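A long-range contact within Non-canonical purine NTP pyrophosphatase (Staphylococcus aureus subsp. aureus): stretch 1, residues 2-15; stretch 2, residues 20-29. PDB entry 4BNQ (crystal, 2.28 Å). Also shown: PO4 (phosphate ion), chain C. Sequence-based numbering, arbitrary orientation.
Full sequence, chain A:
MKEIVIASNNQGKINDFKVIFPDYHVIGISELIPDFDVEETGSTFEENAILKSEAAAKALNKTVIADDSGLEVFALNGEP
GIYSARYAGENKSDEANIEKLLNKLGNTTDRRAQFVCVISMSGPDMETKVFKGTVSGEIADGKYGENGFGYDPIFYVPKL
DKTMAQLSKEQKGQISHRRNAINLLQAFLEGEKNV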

# COMPACT_ATOMS: atom_id res chain seq x y z
N LYS A 2 14.71 -21.49 -4.34
CA LYS A 2 13.66 -20.49 -4.15
C LYS A 2 13.17 -19.96 -5.51
O LYS A 2 13.85 -19.17 -6.17
N GLU A 3 11.98 -20.39 -5.91
CA GLU A 3 11.47 -20.15 -7.25
C GLU A 3 10.03 -19.66 -7.24
O GLU A 3 9.20 -20.15 -6.47
N ILE A 4 9.73 -18.73 -8.14
CA ILE A 4 8.34 -18.36 -8.35
C ILE A 4 7.98 -18.33 -9.85
O ILE A 4 8.68 -17.72 -10.66
N VAL A 5 6.92 -19.04 -10.21
CA VAL A 5 6.47 -19.08 -11.59
C VAL A 5 5.39 -18.02 -11.78
O VAL A 5 4.38 -17.98 -11.05
N ILE A 6 5.60 -17.15 -12.75
CA ILE A 6 4.62 -16.10 -13.01
C ILE A 6 3.90 -16.30 -14.35
O ILE A 6 4.52 -16.28 -15.42
N ALA A 7 2.59 -16.50 -14.28
CA ALA A 7 1.80 -16.82 -15.46
C ALA A 7 1.42 -15.54 -16.19
O ALA A 7 0.24 -15.19 -16.31
N SER A 8 2.43 -14.84 -16.69
CA SER A 8 2.20 -13.64 -17.46
C SER A 8 3.09 -13.67 -18.67
O SER A 8 4.28 -14.05 -18.56
N ASN A 9 2.52 -13.27 -19.82
CA ASN A 9 3.23 -13.18 -21.10
C ASN A 9 3.88 -11.82 -21.26
O ASN A 9 4.55 -11.55 -22.25
N ASN A 10 3.64 -10.94 -20.29
CA ASN A 10 4.11 -9.57 -20.42
C ASN A 10 5.52 -9.45 -19.87
O ASN A 10 5.75 -9.60 -18.67
N GLN A 11 6.48 -9.20 -20.76
CA GLN A 11 7.89 -9.17 -20.37
C GLN A 11 8.21 -7.99 -19.45
O GLN A 11 9.14 -8.08 -18.65
N GLY A 12 7.44 -6.91 -19.58
CA GLY A 12 7.56 -5.76 -18.70
C GLY A 12 7.21 -6.14 -17.27
O GLY A 12 7.96 -5.82 -16.34
N LYS A 13 6.08 -6.83 -17.10
CA LYS A 13 5.69 -7.34 -15.79
C LYS A 13 6.76 -8.26 -15.18
O LYS A 13 7.10 -8.11 -14.01
N ILE A 14 7.26 -9.20 -15.97
CA ILE A 14 8.30 -10.11 -15.49
C ILE A 14 9.52 -9.33 -14.99
O ILE A 14 10.05 -9.62 -13.93
N ASN A 15 9.93 -8.31 -15.74
CA ASN A 15 11.02 -7.45 -15.31
C ASN A 15 10.74 -6.80 -13.95
O ASN A 15 11.61 -6.79 -13.09
N ILE A 20 11.30 -6.87 -7.71
CA ILE A 20 10.54 -7.02 -6.47
C ILE A 20 10.83 -8.33 -5.71
O ILE A 20 10.61 -8.41 -4.52
N PHE A 21 11.32 -9.35 -6.41
CA PHE A 21 11.74 -10.60 -5.75
C PHE A 21 13.22 -10.85 -6.01
O PHE A 21 13.55 -11.79 -6.73
N PRO A 22 14.12 -10.04 -5.43
CA PRO A 22 15.54 -10.22 -5.77
C PRO A 22 16.10 -11.51 -5.18
O PRO A 22 17.12 -11.99 -5.66
N ASP A 23 15.44 -12.05 -4.17
CA ASP A 23 15.89 -13.30 -3.56
C ASP A 23 15.34 -14.53 -4.26
O ASP A 23 15.63 -15.66 -3.87
N TYR A 24 14.54 -14.33 -5.31
CA TYR A 24 13.91 -15.48 -5.95
C TYR A 24 14.47 -15.72 -7.32
O TYR A 24 14.97 -14.81 -7.98
N HIS A 25 14.40 -16.97 -7.76
CA HIS A 25 14.54 -17.21 -9.18
C HIS A 25 13.16 -16.98 -9.78
O HIS A 25 12.24 -17.78 -9.58
N VAL A 26 13.00 -15.87 -10.49
CA VAL A 26 11.72 -15.53 -11.09
C VAL A 26 11.63 -16.20 -12.45
O VAL A 26 12.50 -16.01 -13.30
N ILE A 27 10.61 -17.04 -12.63
CA ILE A 27 10.42 -17.77 -13.89
C ILE A 27 9.15 -17.27 -14.58
O ILE A 27 8.03 -17.49 -14.07
N GLY A 28 9.31 -16.60 -15.72
CA GLY A 28 8.17 -16.14 -16.49
C GLY A 28 7.55 -17.31 -17.24
O GLY A 28 8.27 -18.23 -17.64
N ILE A 29 6.24 -17.30 -17.45
CA ILE A 29 5.59 -18.42 -18.12
C ILE A 29 6.14 -18.69 -19.52
O ILE A 29 6.14 -19.84 -19.98

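Five backbone hydrogen bonds run along the two parallel strands and their flanking residues, with the donor alternating between the stretches: H25 N to K2 O, I27 N to I4 O and I6 N to I27 O are among them, all three at 2.8 Å. The side chains make no hydrogen bond across the contact. Polar side chains of the first stretch instead serve the start of the helix and a phosphate ion, probably from the crystallisation liquor: S8 OG lies only 2.5 Å from PO4 O1, K13 NZ donates to the same oxygen at 2.8 Å, and N10 OD1 caps the helix by accepting from K13 N at 3.0 Å.

K2 (chi1 t) extends over one face of the Y24 ring (chi1 m), with CD 3.5 Å from the ring centroid and almost on its normal; its NZ stays 4.3 Å from D23 OD2, beyond a salt bridge.

Strand alternation sorts the rest. I4 (t, t), I6 (m, t) and V26 (t) share one face, where I6 CD1 meets V26 CG1 at 3.6 Å and I4 CD1 reaches F21 CZ at 3.9 Å. G28 leaves room there for I14, whose CG1 sits 3.8 Å from G28 CA. E3, V5, H25 and I27 line the other face. Beyond the strands, I29 (t, p) points toward stretch 1, its CG2 3.3 Å from S8 O.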

# COMPACT_ATOMS: atom_id res chain seq x y z
CB LYS A 2 14.17 -19.35 -3.27
CG LYS A 2 13.05 -18.59 -2.56
CD LYS A 2 13.52 -17.23 -2.02
CE LYS A 2 13.93 -17.32 -0.55
NZ LYS A 2 14.47 -16.02 -0.03
CB GLU A 3 11.49 -21.44 -8.07
CG GLU A 3 12.72 -21.64 -8.92
CD GLU A 3 12.70 -22.98 -9.63
OE1 GLU A 3 11.67 -23.70 -9.52
OE2 GLU A 3 13.70 -23.33 -10.28
CB ILE A 4 7.99 -17.03 -7.64
CG1 ILE A 4 6.48 -16.82 -7.64
CG2 ILE A 4 8.71 -15.86 -8.27
CD1 ILE A 4 6.05 -15.67 -6.77
CB VAL A 5 5.93 -20.46 -11.97
CG1 VAL A 5 5.38 -20.45 -13.40
CG2 VAL A 5 7.04 -21.53 -11.79
CB ILE A 6 5.28 -14.73 -12.98
CG1 ILE A 6 6.04 -14.56 -11.65
CG2 ILE A 6 4.23 -13.65 -13.16
CD1 ILE A 6 6.87 -13.34 -11.59
CB ALA A 7 0.58 -17.60 -15.08
CB SER A 8 2.52 -12.40 -16.63
OG SER A 8 2.30 -11.25 -17.42
CB ASN A 9 2.28 -13.37 -22.29
CG ASN A 9 1.83 -14.80 -22.45
OD1 ASN A 9 2.57 -15.74 -22.16
ND2 ASN A 9 0.60 -14.98 -22.92
CB ASN A 10 3.14 -8.62 -19.71
CG ASN A 10 3.48 -7.15 -19.92
OD1 ASN A 10 4.62 -6.73 -19.76
ND2 ASN A 10 2.46 -6.36 -20.25
CB GLN A 11 8.80 -9.18 -21.61
CG GLN A 11 8.65 -10.45 -22.45
CD GLN A 11 9.14 -11.69 -21.72
OE1 GLN A 11 9.96 -11.61 -20.80
NE2 GLN A 11 8.62 -12.85 -22.12
CB LYS A 13 4.36 -8.09 -15.86
CG LYS A 13 3.16 -7.24 -16.20
CD LYS A 13 1.88 -8.02 -15.93
CE LYS A 13 0.65 -7.32 -16.51
NZ LYS A 13 -0.53 -8.23 -16.46
CB ILE A 14 8.72 -11.16 -16.54
CG1 ILE A 14 7.84 -12.40 -16.45
CG2 ILE A 14 10.11 -11.69 -16.26
CD1 ILE A 14 6.46 -12.20 -16.79
CB ASN A 15 11.30 -6.37 -16.36
CG ASN A 15 11.73 -6.97 -17.69
OD1 ASN A 15 12.36 -8.04 -17.73
ND2 ASN A 15 11.40 -6.29 -18.79
CB ILE A 20 9.03 -6.91 -6.78
CG1 ILE A 20 8.65 -5.46 -7.04
CG2 ILE A 20 8.16 -7.42 -5.65
CD1 ILE A 20 7.34 -5.36 -7.82
CB PHE A 21 11.00 -11.80 -6.34
CG PHE A 21 9.52 -11.85 -6.04
CD1 PHE A 21 9.05 -12.18 -4.78
CD2 PHE A 21 8.60 -11.65 -7.05
CE1 PHE A 21 7.68 -12.26 -4.53
CE2 PHE A 21 7.23 -11.73 -6.80
CZ PHE A 21 6.77 -12.04 -5.55
CB PRO A 22 16.22 -8.99 -5.15
CG PRO A 22 15.31 -8.57 -4.03
CD PRO A 22 13.91 -8.92 -4.49
CB ASP A 23 15.54 -13.34 -2.06
CG ASP A 23 16.39 -12.39 -1.23
OD1 ASP A 23 17.52 -12.06 -1.66
OD2 ASP A 23 15.92 -11.95 -0.15
CB TYR A 24 12.41 -15.28 -6.09
CG TYR A 24 11.60 -15.52 -4.83
CD1 TYR A 24 11.53 -14.55 -3.83
CD2 TYR A 24 10.90 -16.70 -4.66
CE1 TYR A 24 10.77 -14.76 -2.69
CE2 TYR A 24 10.14 -16.92 -3.53
CZ TYR A 24 10.08 -15.95 -2.54
OH TYR A 24 9.33 -16.20 -1.42
CB HIS A 25 15.05 -18.61 -9.49
CG HIS A 25 15.14 -18.87 -10.95
ND1 HIS A 25 14.91 -20.12 -11.52
CD2 HIS A 25 15.41 -18.06 -11.99
CE1 HIS A 25 15.04 -20.05 -12.81
NE2 HIS A 25 15.34 -18.79 -13.15
CB VAL A 26 11.55 -13.99 -11.19
CG1 VAL A 26 10.43 -13.62 -12.14
CG2 VAL A 26 11.28 -13.40 -9.82
CB ILE A 27 10.32 -19.30 -13.67
CG1 ILE A 27 11.58 -19.83 -13.01
CG2 ILE A 27 10.12 -20.05 -14.98
CD1 ILE A 27 11.57 -21.34 -12.79
CB ILE A 29 4.07 -18.24 -18.19
CG1 ILE A 29 3.40 -19.60 -18.40
CG2 ILE A 29 3.70 -17.26 -19.30
CD1 ILE A 29 3.55 -20.50 -17.24
P PO4 C . -0.66 -10.78 -19.06
O1 PO4 C . -0.11 -10.75 -17.64
O2 PO4 C . -0.43 -9.44 -19.73
O3 PO4 C . -2.16 -11.05 -19.00
O4 PO4 C . 0.01 -11.87 -19.86